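Local coordinates for protein Nup188 (Myceliophthora thermophila, PDB 4KF8) that probably serves as a scaffold nucleoporin of the nuclear pore complex and shares structural and functional properties with nuclear transport receptors, at residues N247-S252 and V313-G318. Residues are numbered along the deposited sequence; the frame is centred on the assembly and turned at random.
Sequences NLLRSS and VVWDSG
Trp315 presents the pyrrole edge of its indole to one side of helix 246-254, and Trp315 NE1 donates a hydrogen bond to Ser252 OG, 2.9 Å away. The N-H...O angle is 160°, and the hydroxyl oxygen lies only 11° out of the ring plane. With chi1 at 63°, the OG of Ser252 sits between its own backbone N and carbonyl carbon, turned to meet the ring; a small hydroxyl suits this buried spot, accepting the N-H hydrogen bond while letting the indole come close. One turn back, Leu249 O also approaches the ring edge, 3.0 Å from Trp315 CD1. The aliphatic part of Leu249 completes the tightly packed region: its CB lies 4.0 Å from Trp315 CD1, while its CD1 rests 3.6 Å from Val314 O and touches Val313 CG1, the two side chains crossing at about a right angle. Branched apolar residues suit this part, where the extended chain passes beside the helix. An alanine at Trp315 would probably leave Ser252 OG without this donor and open a gap against Leu249, where the indole had packed. The solvent side is looser. Arg250 points its CB away from the loop, Val314 is exposed and meets the helix through its backbone O, not its side chain, and Asp316 acts within its own segment, at the N-cap of helix 317-328, where its OD1 accepts a weak bond from Gly318 N. The contact is thus helix-to-loop packing within an all-helical domain, joining helix 246-254 to the segment that leads into helix 317-328. Helix 284-303 packs against both partners, with Leu292 touching Leu249 and Ser252 and Thr296 meeting Trp315, while Val313 reaches Ala239 and Leu242 of helix 235-242.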
ATOM      1  N   ASN A 247     -17.807  -7.535   7.823  1.00112.82           N
ATOM      2  CA  ASN A 247     -18.598  -7.038   6.709  1.00 79.39           C
ATOM      3  C   ASN A 247     -17.754  -7.007   5.445  1.00 91.23           C
ATOM      4  O   ASN A 247     -18.269  -7.133   4.336  1.00 76.34           O
ATOM      5  CB  ASN A 247     -19.149  -5.646   7.017  1.00 91.40           C
ATOM      6  CG  ASN A 247     -18.053  -4.637   7.307  1.00 98.83           C
ATOM      7  OD1 ASN A 247     -17.007  -4.980   7.858  1.00101.75           O
ATOM      8  ND2 ASN A 247     -18.288  -3.384   6.935  1.00 99.35           N
ATOM      9  N   LEU A 248     -16.448  -6.852   5.627  1.00 74.39           N
ATOM     10  CA  LEU A 248     -15.510  -6.835   4.515  1.00 71.72           C
ATOM     11  C   LEU A 248     -15.141  -8.243   4.063  1.00 71.77           C
ATOM     12  O   LEU A 248     -15.043  -8.509   2.865  1.00 75.63           O
ATOM     13  CB  LEU A 248     -14.256  -6.045   4.892  1.00 71.41           C
ATOM     14  CG  LEU A 248     -14.457  -4.531   4.868  1.00 69.82           C
ATOM     15  CD1 LEU A 248     -13.211  -3.814   5.336  1.00 68.49           C
ATOM     16  CD2 LEU A 248     -14.826  -4.106   3.464  1.00 99.59           C
ATOM     17  N   LEU A 249     -14.940  -9.139   5.024  1.00 72.50           N
ATOM     18  CA  LEU A 249     -14.666 -10.542   4.722  1.00 76.10           C
ATOM     19  C   LEU A 249     -15.847 -11.159   3.981  1.00 74.18           C
ATOM     20  O   LEU A 249     -15.684 -12.073   3.176  1.00 74.02           O
ATOM     21  CB  LEU A 249     -14.399 -11.329   6.006  1.00 74.20           C
ATOM     22  CG  LEU A 249     -13.197 -10.940   6.868  1.00 73.41           C
ATOM     23  CD1 LEU A 249     -13.239 -11.693   8.188  1.00 75.59           C
ATOM     24  CD2 LEU A 249     -11.893 -11.215   6.137  1.00 78.26           C
ATOM     25  N   ARG A 250     -17.037 -10.641   4.265  1.00 75.92           N
ATOM     26  CA  ARG A 250     -18.266 -11.102   3.641  1.00101.97           C
ATOM     27  C   ARG A 250     -18.442 -10.460   2.266  1.00 99.63           C
ATOM     28  O   ARG A 250     -18.851 -11.117   1.310  1.00 77.39           O
ATOM     29  CB  ARG A 250     -19.450 -10.745   4.539  1.00 80.48           C
ATOM     30  CG  ARG A 250     -20.613 -11.713   4.480  1.00 91.20           C
ATOM     31  CD  ARG A 250     -21.539 -11.496   5.668  1.00 96.80           C
ATOM     32  NE  ARG A 250     -20.792 -11.427   6.923  1.00 99.28           N
ATOM     33  CZ  ARG A 250     -21.340 -11.526   8.132  1.00103.12           C
ATOM     34  NH1 ARG A 250     -22.647 -11.709   8.262  1.00106.23           N
ATOM     35  NH2 ARG A 250     -20.576 -11.451   9.214  1.00102.92           N
ATOM     36  N   SER A 251     -18.123  -9.172   2.179  1.00 91.21           N
ATOM     37  CA  SER A 251     -18.277  -8.418   0.940  1.00 82.94           C
ATOM     38  C   SER A 251     -17.281  -8.862  -0.124  1.00 73.87           C
ATOM     39  O   SER A 251     -17.619  -8.940  -1.305  1.00 72.33           O
ATOM     40  CB  SER A 251     -18.110  -6.921   1.203  1.00 87.64           C
ATOM     41  OG  SER A 251     -18.956  -6.492   2.256  1.00 96.20           O
ATOM     42  N   SER A 252     -16.055  -9.150   0.302  1.00 75.29           N
ATOM     43  CA  SER A 252     -14.978  -9.525  -0.610  1.00 68.60           C
ATOM     44  C   SER A 252     -15.345 -10.706  -1.501  1.00 69.74           C
ATOM     45  O   SER A 252     -14.917 -10.780  -2.652  1.00 68.78           O
ATOM     46  CB  SER A 252     -13.703  -9.847   0.172  1.00 93.53           C
ATOM     47  OG  SER A 252     -13.893 -10.964   1.023  1.00 69.11           O
ATOM     48  N   VAL A 313     -10.597 -17.569  11.175  1.00 86.03           N
ATOM     49  CA  VAL A 313     -11.133 -16.400  10.493  1.00 80.97           C
ATOM     50  C   VAL A 313     -12.233 -16.822   9.528  1.00 90.65           C
ATOM     51  O   VAL A 313     -12.005 -17.644   8.641  1.00 80.73           O
ATOM     52  CB  VAL A 313     -10.039 -15.649   9.716  1.00 78.36           C
ATOM     53  CG1 VAL A 313     -10.546 -14.291   9.274  1.00 76.72           C
ATOM     54  CG2 VAL A 313      -8.792 -15.495  10.567  1.00 78.70           C
ATOM     55  N   VAL A 314     -13.424 -16.259   9.702  1.00 93.51           N
ATOM     56  CA  VAL A 314     -14.570 -16.636   8.880  1.00 93.57           C
ATOM     57  C   VAL A 314     -14.488 -16.048   7.473  1.00 89.33           C
ATOM     58  O   VAL A 314     -14.753 -14.865   7.261  1.00 78.98           O
ATOM     59  CB  VAL A 314     -15.903 -16.224   9.531  1.00 95.33           C
ATOM     60  CG1 VAL A 314     -17.071 -16.670   8.665  1.00 85.35           C
ATOM     61  CG2 VAL A 314     -16.018 -16.819  10.924  1.00 98.99           C
ATOM     62  N   TRP A 315     -14.119 -16.889   6.515  1.00 79.66           N
ATOM     63  CA  TRP A 315     -14.021 -16.476   5.124  1.00 77.83           C
ATOM     64  C   TRP A 315     -14.229 -17.679   4.210  1.00 92.38           C
ATOM     65  O   TRP A 315     -13.349 -18.529   4.085  1.00 94.03           O
ATOM     66  CB  TRP A 315     -12.660 -15.829   4.857  1.00 75.37           C
ATOM     67  CG  TRP A 315     -12.592 -15.086   3.559  1.00 73.40           C
ATOM     68  CD1 TRP A 315     -13.322 -13.990   3.206  1.00 72.74           C
ATOM     69  CD2 TRP A 315     -11.736 -15.374   2.447  1.00 72.09           C
ATOM     70  NE1 TRP A 315     -12.982 -13.582   1.940  1.00 71.05           N
ATOM     71  CE2 TRP A 315     -12.010 -14.415   1.453  1.00 86.77           C
ATOM     72  CE3 TRP A 315     -10.769 -16.350   2.195  1.00 72.29           C
ATOM     73  CZ2 TRP A 315     -11.353 -14.404   0.226  1.00 84.05           C
ATOM     74  CZ3 TRP A 315     -10.116 -16.336   0.976  1.00 71.03           C
ATOM     75  CH2 TRP A 315     -10.410 -15.370   0.008  1.00 69.49           C
ATOM     76  N   ASP A 316     -15.398 -17.745   3.579  1.00 95.64           N
ATOM     77  CA  ASP A 316     -15.758 -18.882   2.736  1.00105.21           C
ATOM     78  C   ASP A 316     -14.866 -18.987   1.501  1.00 79.90           C
ATOM     79  O   ASP A 316     -15.033 -18.243   0.539  1.00 78.67           O
ATOM     80  CB  ASP A 316     -17.232 -18.800   2.321  1.00110.67           C
ATOM     81  CG  ASP A 316     -17.719 -20.063   1.630  1.00113.65           C
ATOM     82  OD1 ASP A 316     -17.092 -21.128   1.814  1.00115.16           O
ATOM     83  OD2 ASP A 316     -18.736 -19.991   0.909  1.00113.54           O
ATOM     84  N   SER A 317     -13.921 -19.920   1.543  1.00 96.76           N
ATOM     85  CA  SER A 317     -13.011 -20.158   0.428  1.00 90.58           C
ATOM     86  C   SER A 317     -13.750 -20.797  -0.740  1.00 99.41           C
ATOM     87  O   SER A 317     -13.467 -20.501  -1.902  1.00102.82           O
ATOM     88  CB  SER A 317     -11.871 -21.080   0.861  1.00 87.06           C
ATOM     89  OG  SER A 317     -11.210 -20.581   2.007  1.00 95.63           O
ATOM     90  N   GLY A 318     -14.691 -21.679  -0.415  1.00103.26           N
ATOM     91  CA  GLY A 318     -15.421 -22.444  -1.410  1.00106.77           C
ATOM     92  C   GLY A 318     -16.136 -21.593  -2.439  1.00105.44           C
ATOM     93  O   GLY A 318     -16.062 -21.866  -3.638  1.00104.47           O
TER